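Local atomic coordinates of pullulanase (Klebsiella oxytoca, PDB entry 2YOC), a protein that hydrolyses alpha-1,6-glucosidic linkages in pullulan and probably in related branched glucans, and is exported by a type 2 secretion system. Residues B[482-487]-B[510-516]; B[497-502]-B[532-536]. All coordinates share one frame; numbering follows the deposited sequence.

Contact 1: B[482-487]-B[510-516]; sequences DIQQPF and STVEEVL
The Phe-487 ring meets Val-515 obliquely, its CD2 lying 3.5 Å from Val-515 CG2, while Val-512 comes up beside the same CD2 and Tyr-505 brings a second ring inclined by about 40°. With CG anti to the backbone N (chi1 -155°), the ring is carried against the first turn of helix 512-520, where the methyls of Val-512 and Val-515 pack against it. That turn begins with a capping box: Thr-511 is the N-cap, its OG1 accepting from Glu-514 N at 3.3 Å, and Glu-514 OE2 accepts in return from Thr-511 N at 3.0 Å. Threonine and glutamate suit these places because their oxygens occupy amides that a helix start leaves without carbonyl partners. Gln-485, closing a type I turn from Asp-482, gives its O to Val-512 N at 3.1 Å, and Phe-487 N donates to Ser-510 O at 3.0 Å, so Pro-486 and Thr-511 form a single beta bridge. On the buried side Ile-483 CG2 touches both Val-512 CG1 and Leu-516 CD1, and its side chain crosses theirs at about a right angle. The same isoleucine's O accepts from Glu-513 N at 2.8 Å, the donor tilted 27° from the carbonyl plane.

Contact 2: B[497-502]-B[532-536]; sequences VKSSEF and ALNTL
The carbonyl oxygen of Val-497 accepts from Ser-500 OG at 3.0 Å and, weakly, from Ser-500 N; the bonds close the chain back on itself as it leaves helix 495-498, and both residues touch Leu-536. Serine suits this place, since its short hydroxyl, between the backbone N and the carbonyl carbon (chi1 74°), can reach back to the main chain and also lies in the plane of the Phe-502 ring, at its edge. No hydrogen bond crosses to helix 529-537; the contact is apolar packing. Phe-502 carries much of it. Leu-533 CB sits over the centre of one ring face in a CH-pi contact, 3.8 Å from the centroid and 13° off the normal, while Glu-501 CB lies over the opposite face, offset toward the rim. Ala-532 CB approaches the ring edge near its plane, 3.8 Å from Phe-502 CZ; a side chain this small lets the ring tip come close to the helix. Leu-536, one turn along, uses two parts of its side chain: its CB meets Val-497 CG2 at 3.7 Å, and its CD1 reaches Ser-500 OG and, obliquely, Phe-502 CD2. Glu-501 runs along the exposed margin, bringing OE2 near Ala-532 CB. Behind this interface Leu-519 of helix 512-520 touches both Phe-502 and Leu-533, Leu-490 and Cys-491 of helix 487-493 press on Val-497, and on its far side helix 529-537 meets helix 883-886 through Asn-534, which packs on Trp-885 and Phe-886.

Overall arrangement
Both contacts lie in the pullulanase Ins domain, which is inserted between barrel strands 461-464 and 586-591. From the N terminus the chain passes 482-487, then 497-502, before 510-516 returns to close the loop of contact 1; helix 529-537 then closes the loop of contact 2. The segments alternate, so the two loops cross, and the Cys-491–Cys-506 disulfide adds a covalent link among the same turns. Phe-487 joins the contacts: its CE1 lies 3.7 Å from Val-497 CG1, and its CZ packs on Leu-533, which also touches Val-515. Together they tie helices 487-493, 495-498, 512-520 and 529-537 into one small helical cluster, which rests against helix 883-886.

Contact 1: B[482-487]-B[510-516]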
ATOM      1  N   ASP B 482     -13.516 -56.997   1.016  1.00 97.61           N
ATOM      2  CA  ASP B 482     -13.544 -55.879   1.960  1.00 95.85           C
ATOM      3  C   ASP B 482     -13.225 -56.344   3.382  1.00 99.65           C
ATOM      4  O   ASP B 482     -13.286 -57.543   3.679  1.00101.76           O
ATOM      5  CB  ASP B 482     -14.861 -55.101   1.882  1.00 96.57           C
ATOM      6  CG  ASP B 482     -15.125 -54.520   0.509  1.00107.07           C
ATOM      7  OD1 ASP B 482     -14.397 -53.592   0.110  1.00106.71           O
ATOM      8  OD2 ASP B 482     -16.050 -55.009  -0.171  1.00114.16           O
ATOM      9  N   ILE B 483     -12.849 -55.392   4.248  1.00 93.33           N
ATOM     10  CA  ILE B 483     -12.445 -55.617   5.637  1.00 92.47           C
ATOM     11  C   ILE B 483     -13.456 -56.383   6.490  1.00 99.66           C
ATOM     12  O   ILE B 483     -13.059 -57.080   7.426  1.00103.05           O
ATOM     13  CB  ILE B 483     -11.910 -54.336   6.323  1.00 93.25           C
ATOM     14  CG1 ILE B 483     -13.008 -53.275   6.485  1.00 91.65           C
ATOM     15  CG2 ILE B 483     -10.677 -53.788   5.597  1.00 92.26           C
ATOM     16  CD1 ILE B 483     -12.727 -52.310   7.514  1.00 94.69           C
ATOM     17  N   GLN B 484     -14.743 -56.289   6.139  1.00 95.57           N
ATOM     18  CA  GLN B 484     -15.871 -56.950   6.807  1.00 96.55           C
ATOM     19  C   GLN B 484     -15.772 -58.473   6.724  1.00102.14           C
ATOM     20  O   GLN B 484     -16.251 -59.172   7.614  1.00102.14           O
ATOM     21  CB  GLN B 484     -17.201 -56.490   6.163  1.00 97.14           C
ATOM     22  CG  GLN B 484     -17.593 -55.031   6.471  1.00118.01           C
ATOM     23  CD  GLN B 484     -16.857 -53.962   5.673  1.00138.37           C
ATOM     24  OE1 GLN B 484     -16.699 -54.043   4.446  1.00136.98           O
ATOM     25  NE2 GLN B 484     -16.446 -52.898   6.346  1.00123.72           N
ATOM     26  N   GLN B 485     -15.124 -58.963   5.654  1.00100.35           N
ATOM     27  CA  GLN B 485     -14.970 -60.367   5.280  1.00102.27           C
ATOM     28  C   GLN B 485     -13.703 -61.051   5.824  1.00109.77           C
ATOM     29  O   GLN B 485     -12.737 -60.353   6.157  1.00110.75           O
ATOM     30  CB  GLN B 485     -15.030 -60.479   3.746  1.00103.24           C
ATOM     31  CG  GLN B 485     -16.352 -59.971   3.167  1.00106.86           C
ATOM     32  CD  GLN B 485     -16.311 -59.822   1.675  1.00111.02           C
ATOM     33  OE1 GLN B 485     -15.546 -59.034   1.104  1.00101.46           O
ATOM     34  NE2 GLN B 485     -17.173 -60.556   1.015  1.00103.52           N
ATOM     35  N   PRO B 486     -13.669 -62.417   5.885  1.00107.14           N
ATOM     36  CA  PRO B 486     -12.460 -63.112   6.370  1.00107.77           C
ATOM     37  C   PRO B 486     -11.171 -62.752   5.657  1.00108.67           C
ATOM     38  O   PRO B 486     -11.186 -62.466   4.464  1.00106.47           O
ATOM     39  CB  PRO B 486     -12.778 -64.595   6.129  1.00111.54           C
ATOM     40  CG  PRO B 486     -13.930 -64.605   5.166  1.00115.44           C
ATOM     41  CD  PRO B 486     -14.722 -63.395   5.540  1.00109.32           C
ATOM     42  N   PHE B 487     -10.052 -62.827   6.391  1.00106.23           N
ATOM     43  CA  PHE B 487      -8.709 -62.553   5.878  1.00105.72           C
ATOM     44  C   PHE B 487      -8.365 -63.483   4.723  1.00110.50           C
ATOM     45  O   PHE B 487      -7.649 -63.074   3.809  1.00109.39           O
ATOM     46  CB  PHE B 487      -7.646 -62.653   6.984  1.00107.85           C
ATOM     47  CG  PHE B 487      -6.411 -61.827   6.696  1.00108.13           C
ATOM     48  CD1 PHE B 487      -5.423 -62.298   5.838  1.00110.74           C
ATOM     49  CD2 PHE B 487      -6.242 -60.574   7.269  1.00108.99           C
ATOM     50  CE1 PHE B 487      -4.289 -61.528   5.558  1.00110.95           C
ATOM     51  CE2 PHE B 487      -5.095 -59.814   7.004  1.00110.94           C
ATOM     52  CZ  PHE B 487      -4.126 -60.300   6.152  1.00109.29           C
ATOM     53  N   SER B 510     -10.008 -65.231  11.328  1.00125.42           N
ATOM     54  CA  SER B 510     -10.363 -63.847  11.653  1.00122.52           C
ATOM     55  C   SER B 510     -10.514 -62.965  10.388  1.00122.98           C
ATOM     56  O   SER B 510      -9.843 -63.225   9.377  1.00123.02           O
ATOM     57  CB  SER B 510      -9.336 -63.254  12.621  1.00125.19           C
ATOM     58  OG  SER B 510      -7.996 -63.578  12.278  1.00130.93           O
ATOM     59  N   THR B 511     -11.407 -61.929  10.459  1.00114.85           N
ATOM     60  CA  THR B 511     -11.690 -60.975   9.370  1.00110.81           C
ATOM     61  C   THR B 511     -10.582 -59.934   9.228  1.00112.67           C
ATOM     62  O   THR B 511      -9.741 -59.809  10.120  1.00111.85           O
ATOM     63  CB  THR B 511     -13.076 -60.329   9.517  1.00104.26           C
ATOM     64  OG1 THR B 511     -13.079 -59.440  10.627  1.00102.24           O
ATOM     65  CG2 THR B 511     -14.207 -61.344   9.616  1.00 98.22           C
ATOM     66  N   VAL B 512     -10.580 -59.184   8.109  1.00108.17           N
ATOM     67  CA  VAL B 512      -9.566 -58.153   7.856  1.00107.21           C
ATOM     68  C   VAL B 512      -9.735 -56.997   8.857  1.00111.13           C
ATOM     69  O   VAL B 512      -8.739 -56.459   9.350  1.00110.66           O
ATOM     70  CB  VAL B 512      -9.503 -57.688   6.379  1.00109.51           C
ATOM     71  CG1 VAL B 512      -8.220 -56.909   6.108  1.00108.76           C
ATOM     72  CG2 VAL B 512      -9.621 -58.869   5.414  1.00110.18           C
ATOM     73  N   GLU B 513     -11.004 -56.687   9.211  1.00107.23           N
ATOM     74  CA  GLU B 513     -11.406 -55.706  10.227  1.00106.16           C
ATOM     75  C   GLU B 513     -10.709 -56.102  11.540  1.00111.13           C
ATOM     76  O   GLU B 513      -9.949 -55.292  12.094  1.00111.21           O
ATOM     77  CB  GLU B 513     -12.937 -55.761  10.408  1.00107.03           C
ATOM     78  CG  GLU B 513     -13.570 -54.622  11.194  1.00118.15           C
ATOM     79  CD  GLU B 513     -15.090 -54.667  11.192  1.00143.96           C
ATOM     80  OE1 GLU B 513     -15.696 -54.326  10.151  1.00133.40           O
ATOM     81  OE2 GLU B 513     -15.676 -55.057  12.229  1.00144.02           O
ATOM     82  N   GLU B 514     -10.903 -57.388  11.974  1.00106.80           N
ATOM     83  CA  GLU B 514     -10.319 -57.984  13.182  1.00106.37           C
ATOM     84  C   GLU B 514      -8.800 -57.766  13.230  1.00109.05           C
ATOM     85  O   GLU B 514      -8.301 -57.082  14.128  1.00106.48           O
ATOM     86  CB  GLU B 514     -10.651 -59.486  13.270  1.00108.74           C
ATOM     87  CG  GLU B 514     -12.052 -59.820  13.750  1.00116.58           C
ATOM     88  CD  GLU B 514     -12.369 -61.307  13.727  1.00143.12           C
ATOM     89  OE1 GLU B 514     -11.828 -62.048  14.580  1.00144.98           O
ATOM     90  OE2 GLU B 514     -13.153 -61.738  12.849  1.00133.18           O
ATOM     91  N   VAL B 515      -8.086 -58.295  12.219  1.00107.29           N
ATOM     92  CA  VAL B 515      -6.630 -58.206  12.065  1.00107.67           C
ATOM     93  C   VAL B 515      -6.152 -56.760  12.166  1.00111.14           C
ATOM     94  O   VAL B 515      -5.158 -56.507  12.842  1.00111.21           O
ATOM     95  CB  VAL B 515      -6.151 -58.907  10.765  1.00111.89           C
ATOM     96  CG1 VAL B 515      -4.654 -58.716  10.536  1.00112.06           C
ATOM     97  CG2 VAL B 515      -6.506 -60.389  10.789  1.00113.20           C
ATOM     98  N   LEU B 516      -6.892 -55.812  11.546  1.00106.51           N
ATOM     99  CA  LEU B 516      -6.557 -54.386  11.587  1.00104.50           C
ATOM    100  C   LEU B 516      -6.541 -53.804  12.998  1.00107.67           C
ATOM    101  O   LEU B 516      -5.552 -53.151  13.363  1.00106.56           O
ATOM    102  CB  LEU B 516      -7.419 -53.562  10.622  1.00102.40           C
ATOM    103  CG  LEU B 516      -6.914 -53.545   9.165  1.00105.59           C
ATOM    104  CD1 LEU B 516      -8.003 -53.124   8.227  1.00104.27           C
ATOM    105  CD2 LEU B 516      -5.652 -52.670   8.992  1.00105.17           C
TER

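Contact 2: B[497-502]-B[532-536]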
ATOM      1  N   VAL B 497      -0.822 -60.132  -0.978  1.00111.65           N
ATOM      2  CA  VAL B 497      -1.017 -60.409   0.458  1.00111.47           C
ATOM      3  C   VAL B 497      -0.414 -61.766   0.871  1.00117.35           C
ATOM      4  O   VAL B 497       0.150 -61.891   1.967  1.00117.62           O
ATOM      5  CB  VAL B 497      -2.499 -60.207   0.874  1.00113.85           C
ATOM      6  CG1 VAL B 497      -2.750 -60.556   2.342  1.00113.79           C
ATOM      7  CG2 VAL B 497      -2.924 -58.774   0.600  1.00111.89           C
ATOM      8  N   LYS B 498      -0.481 -62.751  -0.047  1.00114.74           N
ATOM      9  CA  LYS B 498       0.077 -64.090   0.129  1.00116.57           C
ATOM     10  C   LYS B 498       1.630 -64.023   0.250  1.00120.90           C
ATOM     11  O   LYS B 498       2.227 -64.861   0.920  1.00121.53           O
ATOM     12  CB  LYS B 498      -0.381 -65.008  -1.031  1.00119.83           C
ATOM     13  CG  LYS B 498      -0.028 -66.475  -0.836  1.00139.33           C
ATOM     14  CD  LYS B 498      -0.562 -67.413  -1.882  1.00150.94           C
ATOM     15  CE  LYS B 498      -0.129 -68.797  -1.443  1.00160.97           C
ATOM     16  NZ  LYS B 498      -0.542 -69.875  -2.384  1.00167.00           N
ATOM     17  N   SER B 499       2.264 -62.992  -0.355  1.00116.49           N
ATOM     18  CA  SER B 499       3.719 -62.801  -0.315  1.00116.72           C
ATOM     19  C   SER B 499       4.144 -61.537   0.472  1.00118.92           C
ATOM     20  O   SER B 499       5.100 -60.858   0.084  1.00117.88           O
ATOM     21  CB  SER B 499       4.303 -62.805  -1.730  1.00119.70           C
ATOM     22  OG  SER B 499       4.031 -61.607  -2.439  1.00123.43           O
ATOM     23  N   SER B 500       3.452 -61.242   1.590  1.00114.55           N
ATOM     24  CA  SER B 500       3.744 -60.068   2.425  1.00112.49           C
ATOM     25  C   SER B 500       3.848 -60.418   3.918  1.00115.74           C
ATOM     26  O   SER B 500       3.450 -61.515   4.330  1.00117.24           O
ATOM     27  CB  SER B 500       2.669 -59.005   2.225  1.00112.82           C
ATOM     28  OG  SER B 500       1.466 -59.384   2.876  1.00118.79           O
ATOM     29  N   GLU B 501       4.306 -59.436   4.730  1.00108.53           N
ATOM     30  CA  GLU B 501       4.463 -59.484   6.192  1.00107.95           C
ATOM     31  C   GLU B 501       3.194 -59.921   6.972  1.00109.76           C
ATOM     32  O   GLU B 501       3.226 -60.020   8.203  1.00109.40           O
ATOM     33  CB  GLU B 501       4.956 -58.116   6.713  1.00108.26           C
ATOM     34  CG  GLU B 501       4.803 -56.955   5.738  1.00117.93           C
ATOM     35  CD  GLU B 501       4.704 -55.551   6.313  1.00137.06           C
ATOM     36  OE1 GLU B 501       4.529 -55.409   7.546  1.00123.49           O
ATOM     37  OE2 GLU B 501       4.739 -54.589   5.511  1.00129.40           O
ATOM     38  N   PHE B 502       2.094 -60.192   6.252  1.00105.17           N
ATOM     39  CA  PHE B 502       0.801 -60.557   6.823  1.00105.18           C
ATOM     40  C   PHE B 502       0.305 -61.910   6.324  1.00110.37           C
ATOM     41  O   PHE B 502      -0.777 -62.361   6.738  1.00109.59           O
ATOM     42  CB  PHE B 502      -0.231 -59.452   6.513  1.00105.13           C
ATOM     43  CG  PHE B 502       0.265 -58.057   6.805  1.00105.22           C
ATOM     44  CD1 PHE B 502       0.138 -57.509   8.075  1.00108.38           C
ATOM     45  CD2 PHE B 502       0.875 -57.298   5.817  1.00106.56           C
ATOM     46  CE1 PHE B 502       0.604 -56.225   8.350  1.00108.49           C
ATOM     47  CE2 PHE B 502       1.339 -56.011   6.090  1.00109.03           C
ATOM     48  CZ  PHE B 502       1.213 -55.486   7.359  1.00107.21           C
ATOM     49  N   ALA B 532       0.315 -50.382   6.437  1.00 87.75           N
ATOM     50  CA  ALA B 532       0.981 -51.302   5.513  1.00 87.67           C
ATOM     51  C   ALA B 532      -0.004 -52.352   4.952  1.00 89.09           C
ATOM     52  O   ALA B 532      -0.019 -52.581   3.739  1.00 87.32           O
ATOM     53  CB  ALA B 532       2.151 -51.985   6.202  1.00 90.00           C
ATOM     54  N   LEU B 533      -0.834 -52.956   5.828  1.00 85.15           N
ATOM     55  CA  LEU B 533      -1.829 -53.942   5.421  1.00 86.11           C
ATOM     56  C   LEU B 533      -2.938 -53.236   4.626  1.00 89.93           C
ATOM     57  O   LEU B 533      -3.384 -53.752   3.596  1.00 90.08           O
ATOM     58  CB  LEU B 533      -2.406 -54.706   6.646  1.00 87.09           C
ATOM     59  CG  LEU B 533      -3.654 -55.595   6.428  1.00 92.55           C
ATOM     60  CD1 LEU B 533      -3.404 -56.692   5.401  1.00 93.83           C
ATOM     61  CD2 LEU B 533      -4.094 -56.245   7.710  1.00 96.63           C
ATOM     62  N   ASN B 534      -3.348 -52.045   5.089  1.00 85.23           N
ATOM     63  CA  ASN B 534      -4.387 -51.247   4.442  1.00 83.81           C
ATOM     64  C   ASN B 534      -4.070 -50.965   2.972  1.00 87.61           C
ATOM     65  O   ASN B 534      -4.948 -51.147   2.129  1.00 88.33           O
ATOM     66  CB  ASN B 534      -4.643 -49.957   5.200  1.00 81.07           C
ATOM     67  CG  ASN B 534      -6.017 -49.404   4.947  1.00 98.76           C
ATOM     68  OD1 ASN B 534      -7.039 -50.094   5.109  1.00 83.41           O
ATOM     69  ND2 ASN B 534      -6.060 -48.139   4.550  1.00 92.20           N
ATOM     70  N   THR B 535      -2.804 -50.603   2.662  1.00 81.40           N
ATOM     71  CA  THR B 535      -2.314 -50.349   1.305  1.00 79.37           C
ATOM     72  C   THR B 535      -2.679 -51.522   0.373  1.00 82.77           C
ATOM     73  O   THR B 535      -3.207 -51.298  -0.720  1.00 81.55           O
ATOM     74  CB  THR B 535      -0.804 -50.062   1.346  1.00 84.72           C
ATOM     75  OG1 THR B 535      -0.534 -49.024   2.288  1.00 87.60           O
ATOM     76  CG2 THR B 535      -0.236 -49.672  -0.003  1.00 81.11           C
ATOM     77  N   LEU B 536      -2.424 -52.762   0.833  1.00 79.58           N
ATOM     78  CA  LEU B 536      -2.713 -53.990   0.101  1.00 79.75           C
ATOM     79  C   LEU B 536      -4.217 -54.192  -0.025  1.00 84.32           C
ATOM     80  O   LEU B 536      -4.678 -54.548  -1.113  1.00 85.07           O
ATOM     81  CB  LEU B 536      -2.092 -55.205   0.796  1.00 81.04           C
ATOM     82  CG  LEU B 536      -0.574 -55.231   0.951  1.00 85.42           C
ATOM     83  CD1 LEU B 536      -0.198 -56.076   2.119  1.00 86.87           C
ATOM     84  CD2 LEU B 536       0.125 -55.744  -0.311  1.00 84.55           C
TER